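Local atomic coordinates of alpha-galactosidase 1 (Saccharomyces cerevisiae, PDB entry 3LRK), a protein that hydrolyses terminal, non-reducing alpha-D-galactose residues from alpha-D-galactosides, including galactose oligosaccharides, galactomannans and galactolipids. Residues A[30-35]-A[64-69]; A[263-268]-A[277-282]; A[306-311]-A[399-404]. The protein carries 1 engineered substitution. All blocks are in the same frame, centred on the assembly; numbering follows the deposited sequence.

Contact 1 of 3, residues A[30-35]-A[64-69]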
loop_
_atom_site.group_PDB
_atom_site.type_symbol
_atom_site.label_atom_id
_atom_site.label_comp_id
_atom_site.label_asym_id
_atom_site.label_seq_id
_atom_site.Cartn_x
_atom_site.Cartn_y
_atom_site.Cartn_z
ATOM N N PRO A 30 19.829 -4.130 -25.436
ATOM C CA PRO A 30 19.925 -4.981 -24.250
ATOM C C PRO A 30 21.125 -5.924 -24.349
ATOM O O PRO A 30 21.522 -6.290 -25.456
ATOM C CB PRO A 30 18.604 -5.754 -24.274
ATOM C CG PRO A 30 17.673 -4.867 -25.034
ATOM C CD PRO A 30 18.546 -4.328 -26.130
ATOM N N GLN A 31 21.716 -6.277 -23.211
ATOM C CA GLN A 31 22.882 -7.172 -23.206
ATOM C C GLN A 31 22.493 -8.599 -23.554
ATOM O O GLN A 31 21.355 -9.005 -23.356
ATOM C CB GLN A 31 23.650 -7.111 -21.872
ATOM C CG GLN A 31 22.942 -7.721 -20.666
ATOM C CD GLN A 31 22.029 -6.742 -19.940
ATOM O OE1 GLN A 31 21.415 -5.859 -20.561
ATOM N NE2 GLN A 31 21.936 -6.893 -18.611
ATOM N N MET A 32 23.450 -9.344 -24.103
ATOM C CA MET A 32 23.270 -10.763 -24.369
ATOM C C MET A 32 24.487 -11.503 -23.834
ATOM O O MET A 32 25.605 -10.992 -23.892
ATOM C CB MET A 32 23.140 -11.041 -25.877
ATOM C CG MET A 32 21.907 -10.452 -26.546
ATOM S SD MET A 32 22.047 -10.453 -28.363
ATOM C CE MET A 32 21.900 -12.215 -28.681
ATOM N N GLY A 33 24.262 -12.708 -23.323
ATOM C CA GLY A 33 25.351 -13.500 -22.793
ATOM C C GLY A 33 24.902 -14.763 -22.099
ATOM O O GLY A 33 23.933 -15.387 -22.504
ATOM N N TRP A 34 25.614 -15.119 -21.039
ATOM C CA TRP A 34 25.368 -16.343 -20.294
ATOM C C TRP A 34 25.809 -16.156 -18.841
ATOM O O TRP A 34 26.783 -15.453 -18.559
ATOM C CB TRP A 34 26.133 -17.501 -20.953
ATOM C CG TRP A 34 26.166 -18.803 -20.169
ATOM C CD1 TRP A 34 25.247 -19.814 -20.219
ATOM C CD2 TRP A 34 27.185 -19.233 -19.258
ATOM N NE1 TRP A 34 25.620 -20.840 -19.380
ATOM C CE2 TRP A 34 26.806 -20.513 -18.781
ATOM C CE3 TRP A 34 28.381 -18.662 -18.792
ATOM C CZ2 TRP A 34 27.578 -21.229 -17.858
ATOM C CZ3 TRP A 34 29.150 -19.383 -17.868
ATOM C CH2 TRP A 34 28.741 -20.652 -17.419
ATOM N N ASP A 35 25.085 -16.801 -17.932
ATOM C CA ASP A 35 25.389 -16.776 -16.504
ATOM C C ASP A 35 25.363 -18.233 -16.014
ATOM O O ASP A 35 24.476 -19.004 -16.392
ATOM C CB ASP A 35 24.349 -15.898 -15.775
ATOM C CG ASP A 35 24.613 -15.751 -14.276
ATOM O OD1 ASP A 35 24.764 -16.780 -13.569
ATOM O OD2 ASP A 35 24.627 -14.584 -13.788
ATOM N N MET A 64 26.515 -14.257 -32.532
ATOM C CA MET A 64 25.126 -13.786 -32.622
ATOM C C MET A 64 24.872 -12.635 -31.644
ATOM O O MET A 64 23.856 -11.942 -31.732
ATOM C CB MET A 64 24.120 -14.916 -32.377
ATOM C CG MET A 64 24.190 -16.062 -33.382
ATOM S SD MET A 64 22.663 -17.015 -33.509
ATOM C CE MET A 64 21.609 -15.829 -34.351
ATOM N N GLY A 65 25.804 -12.441 -30.717
ATOM C CA GLY A 65 25.741 -11.322 -29.795
ATOM C C GLY A 65 25.833 -11.740 -28.343
ATOM O O GLY A 65 25.969 -10.882 -27.476
ATOM N N TYR A 66 25.767 -13.047 -28.080
ATOM C CA TYR A 66 25.877 -13.579 -26.705
ATOM C C TYR A 66 27.321 -13.495 -26.206
ATOM O O TYR A 66 28.056 -14.495 -26.176
ATOM C CB TYR A 66 25.378 -15.022 -26.617
ATOM C CG TYR A 66 23.910 -15.247 -26.932
ATOM C CD1 TYR A 66 22.916 -15.063 -25.958
ATOM C CD2 TYR A 66 23.511 -15.680 -28.199
ATOM C CE1 TYR A 66 21.549 -15.304 -26.254
ATOM C CE2 TYR A 66 22.157 -15.913 -28.500
ATOM C CZ TYR A 66 21.189 -15.727 -27.529
ATOM O OH TYR A 66 19.867 -15.980 -27.842
ATOM N N LYS A 67 27.717 -12.296 -25.798
ATOM C CA LYS A 67 29.136 -11.986 -25.594
ATOM C C LYS A 67 29.584 -11.777 -24.154
ATOM O O LYS A 67 30.781 -11.817 -23.871
ATOM C CB LYS A 67 29.549 -10.796 -26.471
ATOM C CG LYS A 67 29.797 -11.225 -27.922
ATOM C CD LYS A 67 30.196 -10.072 -28.817
ATOM C CE LYS A 67 30.501 -10.574 -30.213
ATOM N NZ LYS A 67 31.065 -9.473 -31.066
ATOM N N TYR A 68 28.629 -11.540 -23.258
ATOM C CA TYR A 68 28.940 -11.415 -21.834
ATOM C C TYR A 68 28.940 -12.790 -21.165
ATOM O O TYR A 68 27.911 -13.473 -21.130
ATOM C CB TYR A 68 27.952 -10.469 -21.129
ATOM C CG TYR A 68 28.183 -9.011 -21.429
ATOM C CD1 TYR A 68 29.239 -8.318 -20.840
ATOM C CD2 TYR A 68 27.336 -8.315 -22.290
ATOM C CE1 TYR A 68 29.454 -6.963 -21.113
ATOM C CE2 TYR A 68 27.542 -6.964 -22.572
ATOM C CZ TYR A 68 28.597 -6.298 -21.977
ATOM O OH TYR A 68 28.802 -4.971 -22.254
ATOM N N ILE A 69 30.113 -13.199 -20.691
ATOM C CA ILE A 69 30.276 -14.400 -19.865
ATOM C C ILE A 69 30.241 -13.948 -18.410
ATOM O O ILE A 69 31.215 -13.354 -17.894
ATOM C CB ILE A 69 31.616 -15.144 -20.179
ATOM C CG1 ILE A 69 31.685 -15.541 -21.665
ATOM C CG2 ILE A 69 31.801 -16.363 -19.252
ATOM C CD1 ILE A 69 30.519 -16.453 -22.148
#
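Neighbouring parallel strands of a barrel sheet, 32-35 and 68-70, meet here, with G33 paired to Y68 and W34 to I69. M32 O is gripped by two N-H groups: Y68 N lies 3.1 Å from it, in the carbonyl plane and on a lone pair, almost straight (169° at the hydrogen), whereas K67 N descends from above that plane along a more bent path (137°). W34 N answers by donating to Y68 O at 2.8 Å, nearly along the C=O axis. Between these bonds G33 CA lies 3.1 Å from Y68 O, a CA-H...O contact; a beta carbon here would collide with that oxygen. In this GH27 TIM barrel the two strands are successive, joined through helix 46-58 as a beta-alpha-beta crossover. That helix packs on W34 and I69, which sit on one side of the sheet and touch where I69 CG2 meets the edge of the indole at CE3, 4.1 Å away. On the other side the Y68 ring turns an edge to M32 O and meets the rings of Y145 and F182. Ahead of strand 68-70, Y66 centres an inverse gamma turn. The M32 chain bends at its last torsion (chi3 71°) and sets CE over the middle of the Y66 ring, 3.6 Å from its centroid, a CH-pi contact within a Met-aromatic pair. At its root, M32 CB presses on G65 O at 3.3 Å.

Contact 2 of 3, residues A[263-268]-A[277-282]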
loop_
_atom_site.group_PDB
_atom_site.type_symbol
_atom_site.label_atom_id
_atom_site.label_comp_id
_atom_site.label_asym_id
_atom_site.label_seq_id
_atom_site.Cartn_x
_atom_site.Cartn_y
_atom_site.Cartn_z
ATOM N N ASN A 263 17.341 -14.304 -16.290
ATOM C CA ASN A 263 17.932 -15.185 -17.298
ATOM C C ASN A 263 16.890 -16.112 -17.933
ATOM O O ASN A 263 15.936 -16.541 -17.272
ATOM C CB ASN A 263 19.055 -16.026 -16.700
ATOM C CG ASN A 263 20.137 -15.196 -16.020
ATOM O OD1 ASN A 263 20.115 -13.953 -16.016
ATOM N ND2 ASN A 263 21.097 -15.887 -15.447
ATOM N N LEU A 264 17.087 -16.404 -19.214
ATOM C CA LEU A 264 16.236 -17.313 -19.976
ATOM C C LEU A 264 16.313 -18.738 -19.446
ATOM O O LEU A 264 17.399 -19.237 -19.131
ATOM C CB LEU A 264 16.634 -17.282 -21.465
ATOM C CG LEU A 264 16.343 -15.947 -22.160
ATOM C CD1 LEU A 264 17.227 -15.701 -23.399
ATOM C CD2 LEU A 264 14.844 -15.821 -22.488
ATOM N N GLU A 265 15.155 -19.383 -19.359
ATOM C CA GLU A 265 15.046 -20.747 -18.881
ATOM C C GLU A 265 14.980 -21.727 -20.057
ATOM O O GLU A 265 14.761 -22.924 -19.869
ATOM C CB GLU A 265 13.824 -20.899 -17.974
ATOM C CG GLU A 265 13.884 -20.048 -16.703
ATOM C CD GLU A 265 14.673 -20.693 -15.571
ATOM O OE1 GLU A 265 15.397 -21.692 -15.786
ATOM O OE2 GLU A 265 14.574 -20.187 -14.441
ATOM N N VAL A 266 15.173 -21.200 -21.266
ATOM C CA VAL A 266 15.283 -22.027 -22.462
ATOM C C VAL A 266 16.422 -23.027 -22.237
ATOM O O VAL A 266 17.532 -22.648 -21.866
ATOM C CB VAL A 266 15.529 -21.170 -23.736
ATOM C CG1 VAL A 266 15.684 -22.055 -24.979
ATOM C CG2 VAL A 266 14.393 -20.169 -23.945
ATOM N N GLY A 267 16.120 -24.309 -22.425
ATOM C CA GLY A 267 17.102 -25.368 -22.209
ATOM C C GLY A 267 17.311 -25.722 -20.749
ATOM O O GLY A 267 18.234 -26.470 -20.421
ATOM N N VAL A 268 16.470 -25.171 -19.873
ATOM C CA VAL A 268 16.519 -25.491 -18.442
ATOM C C VAL A 268 15.212 -26.174 -18.033
ATOM O O VAL A 268 14.124 -25.750 -18.427
ATOM C CB VAL A 268 16.751 -24.231 -17.548
ATOM C CG1 VAL A 268 16.997 -24.629 -16.083
ATOM C CG2 VAL A 268 17.913 -23.393 -18.059
ATOM N N LYS A 277 9.563 -21.149 -26.862
ATOM C CA LYS A 277 9.419 -20.162 -27.952
ATOM C C LYS A 277 8.703 -18.896 -27.476
ATOM O O LYS A 277 9.109 -17.779 -27.812
ATOM C CB LYS A 277 8.645 -20.747 -29.142
ATOM C CG LYS A 277 9.391 -21.817 -29.946
ATOM C CD LYS A 277 8.867 -21.904 -31.381
ATOM C CE LYS A 277 7.457 -22.469 -31.444
ATOM N NZ LYS A 277 6.975 -22.570 -32.846
ATOM N N ALA A 278 7.624 -19.092 -26.717
ATOM C CA ALA A 278 6.860 -17.998 -26.110
ATOM C C ALA A 278 7.752 -17.166 -25.190
ATOM O O ALA A 278 7.764 -15.940 -25.270
ATOM C CB ALA A 278 5.672 -18.554 -25.338
ATOM N N HIS A 279 8.515 -17.859 -24.345
ATOM C CA HIS A 279 9.409 -17.252 -23.358
ATOM C C HIS A 279 10.531 -16.436 -24.030
ATOM O O HIS A 279 10.728 -15.259 -23.706
ATOM C CB HIS A 279 9.926 -18.371 -22.435
ATOM C CG HIS A 279 11.008 -17.967 -21.479
ATOM N ND1 HIS A 279 11.005 -16.774 -20.786
ATOM C CD2 HIS A 279 12.102 -18.648 -21.052
ATOM C CE1 HIS A 279 12.073 -16.717 -20.010
ATOM N NE2 HIS A 279 12.751 -17.845 -20.146
ATOM N N PHE A 280 11.231 -17.043 -24.991
ATOM C CA PHE A 280 12.305 -16.362 -25.717
ATOM C C PHE A 280 11.782 -15.168 -26.527
ATOM O O PHE A 280 12.372 -14.085 -26.487
ATOM C CB PHE A 280 13.070 -17.357 -26.607
ATOM C CG PHE A 280 14.303 -16.789 -27.255
ATOM C CD1 PHE A 280 15.477 -16.572 -26.514
ATOM C CD2 PHE A 280 14.310 -16.499 -28.625
ATOM C CE1 PHE A 280 16.623 -16.061 -27.124
ATOM C CE2 PHE A 280 15.448 -15.991 -29.249
ATOM C CZ PHE A 280 16.609 -15.763 -28.509
ATOM N N SER A 281 10.663 -15.368 -27.226
ATOM C CA SER A 281 10.046 -14.326 -28.055
ATOM C C SER A 281 9.560 -13.135 -27.234
ATOM O O SER A 281 9.725 -11.988 -27.653
ATOM C CB SER A 281 8.870 -14.882 -28.862
ATOM O OG SER A 281 9.283 -15.929 -29.724
ATOM N N MET A 282 8.955 -13.406 -26.076
ATOM C CA MET A 282 8.431 -12.314 -25.241
ATOM C C MET A 282 9.543 -11.504 -24.547
ATOM O O MET A 282 9.476 -10.274 -24.515
ATOM C CB MET A 282 7.351 -12.804 -24.267
ATOM C CG MET A 282 6.016 -13.202 -24.957
ATOM S SD MET A 282 5.401 -12.014 -26.181
ATOM C CE MET A 282 5.179 -10.590 -25.106
#
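With CG anti to the backbone N in both H279 (chi1 172°) and F280 (chi1 -172°), two consecutive residues of helix 273-285 send their rings out to the segment 263-268. This segment belongs to the loop between barrel strand 258-260 and that helix, so the contact lies within one beta-alpha unit of the TIM barrel. The imidazole accepts at its edge: E265 N donates to H279 NE2 at 3.0 Å, with 176° at the hydrogen and the donor in the ring plane, which is consistent with an NE2 that carries no proton. L264 straddles the two rings: L264 CD2 lies over one face of H279, offset toward the rim and 3.7 Å from NE2, a CH-pi contact, while L264 CD1 meets the edge of F280 at CD1, also 3.7 Å away. An alanine in place of H279 would remove the ring that accepts from E265 N and would probably leave the loop less firmly held against the helix. In the type II beta turn from E265 to V268, with G267 at the positive-phi position, V266 points toward the helix, its CG2 4.0 Å from H279 CD2 and 4.1 Å from F280 CB.

Contact 3 of 3, residues A[306-311]-A[399-404]. With NAG (2-acetamido-2-deoxy-beta-D-glucopyranose), chain F; GOL (glycerol), chain J.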
loop_
_atom_site.group_PDB
_atom_site.type_symbol
_atom_site.label_atom_id
_atom_site.label_comp_id
_atom_site.label_asym_id
_atom_site.label_seq_id
_atom_site.Cartn_x
_atom_site.Cartn_y
_atom_site.Cartn_z
ATOM N N ILE A 306 16.265 -22.347 -30.589
ATOM C CA ILE A 306 15.534 -21.200 -30.042
ATOM C C ILE A 306 16.519 -20.043 -29.776
ATOM O O ILE A 306 16.332 -18.928 -30.290
ATOM C CB ILE A 306 14.675 -21.598 -28.809
ATOM C CG1 ILE A 306 13.459 -22.407 -29.286
ATOM C CG2 ILE A 306 14.210 -20.349 -28.020
ATOM C CD1 ILE A 306 12.781 -23.220 -28.223
ATOM N N TYR A 307 17.589 -20.325 -29.027
ATOM C CA TYR A 307 18.628 -19.321 -28.742
ATOM C C TYR A 307 19.281 -18.756 -30.003
ATOM O O TYR A 307 19.831 -17.660 -29.980
ATOM C CB TYR A 307 19.738 -19.920 -27.884
ATOM C CG TYR A 307 19.426 -20.031 -26.411
ATOM C CD1 TYR A 307 19.488 -21.266 -25.765
ATOM C CD2 TYR A 307 19.091 -18.896 -25.655
ATOM C CE1 TYR A 307 19.216 -21.380 -24.394
ATOM C CE2 TYR A 307 18.813 -19.000 -24.285
ATOM C CZ TYR A 307 18.878 -20.239 -23.668
ATOM O OH TYR A 307 18.602 -20.334 -22.326
ATOM N N SER A 308 19.236 -19.524 -31.090
ATOM C CA SER A 308 19.930 -19.152 -32.316
ATOM C C SER A 308 19.016 -18.522 -33.369
ATOM O O SER A 308 19.453 -18.269 -34.492
ATOM C CB SER A 308 20.675 -20.366 -32.894
ATOM O OG SER A 308 19.775 -21.219 -33.574
ATOM N N GLN A 309 17.762 -18.243 -33.009
ATOM C CA GLN A 309 16.824 -17.623 -33.957
ATOM C C GLN A 309 17.149 -16.142 -34.193
ATOM O O GLN A 309 16.706 -15.256 -33.441
ATOM C CB GLN A 309 15.362 -17.835 -33.532
ATOM C CG GLN A 309 14.306 -17.421 -34.595
ATOM C CD GLN A 309 14.206 -18.399 -35.775
ATOM O OE1 GLN A 309 14.998 -19.331 -35.893
ATOM N NE2 GLN A 309 13.227 -18.183 -36.646
ATOM N N ALA A 310 17.911 -15.892 -35.259
ATOM C CA ALA A 310 18.378 -14.556 -35.628
ATOM C C ALA A 310 17.256 -13.534 -35.765
ATOM O O ALA A 310 17.418 -12.385 -35.373
ATOM C CB ALA A 310 19.198 -14.620 -36.911
ATOM N N SER A 311 16.125 -13.978 -36.306
ATOM C CA SER A 311 14.943 -13.147 -36.542
ATOM C C SER A 311 14.386 -12.559 -35.240
ATOM O O SER A 311 13.945 -11.405 -35.186
ATOM C CB SER A 311 13.864 -14.015 -37.189
ATOM O OG SER A 311 13.038 -13.225 -38.011
ATOM N N ASN A 399 11.982 -20.844 -40.815
ATOM C CA ASN A 399 13.398 -21.071 -41.110
ATOM C C ASN A 399 14.268 -21.229 -39.864
ATOM O O ASN A 399 15.441 -20.857 -39.869
ATOM C CB ASN A 399 13.964 -19.965 -42.019
ATOM C CG ASN A 399 13.131 -19.744 -43.270
ATOM O OD1 ASN A 399 12.513 -20.673 -43.795
ATOM N ND2 ASN A 399 13.113 -18.506 -43.755
ATOM N N ARG A 400 13.694 -21.769 -38.794
ATOM C CA ARG A 400 14.480 -22.051 -37.602
ATOM C C ARG A 400 15.355 -23.278 -37.881
ATOM O O ARG A 400 14.994 -24.137 -38.693
ATOM C CB ARG A 400 13.583 -22.227 -36.364
ATOM C CG ARG A 400 13.583 -23.602 -35.752
ATOM C CD ARG A 400 13.542 -23.550 -34.236
ATOM N NE ARG A 400 12.213 -23.841 -33.733
ATOM C CZ ARG A 400 11.941 -24.468 -32.590
ATOM N NH1 ARG A 400 12.907 -24.896 -31.795
ATOM N NH2 ARG A 400 10.679 -24.672 -32.254
ATOM N N VAL A 401 16.515 -23.343 -37.237
ATOM C CA VAL A 401 17.419 -24.479 -37.418
ATOM C C VAL A 401 16.695 -25.746 -36.973
ATOM O O VAL A 401 16.240 -25.834 -35.828
ATOM C CB VAL A 401 18.750 -24.298 -36.632
ATOM C CG1 VAL A 401 19.648 -25.516 -36.804
ATOM C CG2 VAL A 401 19.478 -23.028 -37.076
ATOM N N ASP A 402 16.564 -26.717 -37.880
ATOM C CA ASP A 402 15.802 -27.926 -37.561
ATOM C C ASP A 402 16.517 -28.799 -36.526
ATOM O O ASP A 402 17.726 -28.644 -36.298
ATOM C CB ASP A 402 15.353 -28.702 -38.823
ATOM C CG ASP A 402 16.511 -29.322 -39.620
ATOM O OD1 ASP A 402 17.565 -29.674 -39.050
ATOM O OD2 ASP A 402 16.338 -29.488 -40.853
ATOM N N ASN A 403 15.766 -29.689 -35.884
ATOM C CA ASN A 403 16.313 -30.528 -34.816
ATOM C C ASN A 403 17.524 -31.352 -35.251
ATOM O O ASN A 403 18.429 -31.596 -34.450
ATOM C CB ASN A 403 15.231 -31.425 -34.202
ATOM C CG ASN A 403 14.301 -30.669 -33.241
ATOM O OD1 ASN A 403 14.591 -29.538 -32.822
ATOM N ND2 ASN A 403 13.168 -31.307 -32.899
ATOM N N SER A 404 17.552 -31.747 -36.525
ATOM C CA SER A 404 18.671 -32.527 -37.066
ATOM C C SER A 404 19.967 -31.729 -37.175
ATOM O O SER A 404 21.008 -32.174 -36.695
ATOM C CB SER A 404 18.314 -33.144 -38.421
ATOM O OG SER A 404 17.690 -34.400 -38.237
HETATM C C1 NAG F . 12.328 -30.645 -31.915
HETATM C C2 NAG F . 10.911 -30.738 -32.501
HETATM C C3 NAG F . 9.834 -30.306 -31.503
HETATM C C4 NAG F . 10.038 -30.912 -30.116
HETATM C C5 NAG F . 11.495 -30.805 -29.672
HETATM C C6 NAG F . 11.717 -31.542 -28.353
HETATM C C7 NAG F . 10.739 -30.587 -34.919
HETATM C C8 NAG F . 11.829 -30.251 -35.904
HETATM N N2 NAG F . 10.792 -29.976 -33.734
HETATM O O3 NAG F . 8.565 -30.716 -31.965
HETATM O O4 NAG F . 9.187 -30.267 -29.190
HETATM O O5 NAG F . 12.349 -31.339 -30.674
HETATM O O6 NAG F . 13.047 -31.370 -27.923
HETATM O O7 NAG F . 9.859 -31.400 -35.215
HETATM C C1 GOL J . 20.163 -19.021 -37.491
HETATM O O1 GOL J . 20.824 -17.898 -36.943
HETATM C C2 GOL J . 18.921 -18.572 -38.251
HETATM O O2 GOL J . 18.005 -17.994 -37.351
HETATM C C3 GOL J . 18.281 -19.777 -38.938
HETATM O O3 GOL J . 17.508 -19.329 -40.031
HETATM O O HOH W 1 16.963 -21.219 -35.325
#
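The amide plane of Q309 and the guanidinium plane of R400 are turned 76° against each other, and their side chains cross at about a right angle. I306 runs alongside R400 and approaches the guanidinium obliquely, CG1 lying 3.6 Å from NH1. R400 NH2 makes a salt bridge with D273, and NH1 bonds to S305. Q309 OE1 lies against the root of R400, 3.3 Å from CB, while Q309 NE2 donates to the carbonyls of L396 and A398. Here the end of helix 301-307 and the start of helix 310-316 meet the loop after strand 391-395, at the seam between the TIM barrel and the C-terminal beta-sandwich domain. One water spans that seam, donating to Q309 OE1 at 2.8 Å and accepting from V401 N at 2.9 Å; its bond from S308 OG is weak. A glycerol, probably from the crystallisation liquor, bridges it too, O1 donating to S308 O at 2.8 Å and O3 to N399 O at 2.6 Å, while O2 accepts from A310 N. At the start of helix 403-410, N403 ND2 carries an N-linked NAG, bonded to its C1 at 1.5 Å.

Overall arrangement
The three contacts form a chain of packing from the barrel strands to the domain boundary, their centres about 14 Å (1 to 2), 13 Å (2 to 3) and 17 Å (1 to 3) apart. Y307 of contact 3 joins them: Y66 OH of contact 1 lies 2.7 Å from Y307 O, and V266 O of contact 2 lies 2.6 Å from Y307 OH, both probable hydrogen bonds. F280 of contact 2 packs near Y66 OH and I306 O. Contacts 1 and 2 also approach the substrate site: the side chain of N263 is about 5 Å from that of substrate-binding K147, that of Q31 about 8 Å. Contact 3 lies away from the catalytic centre.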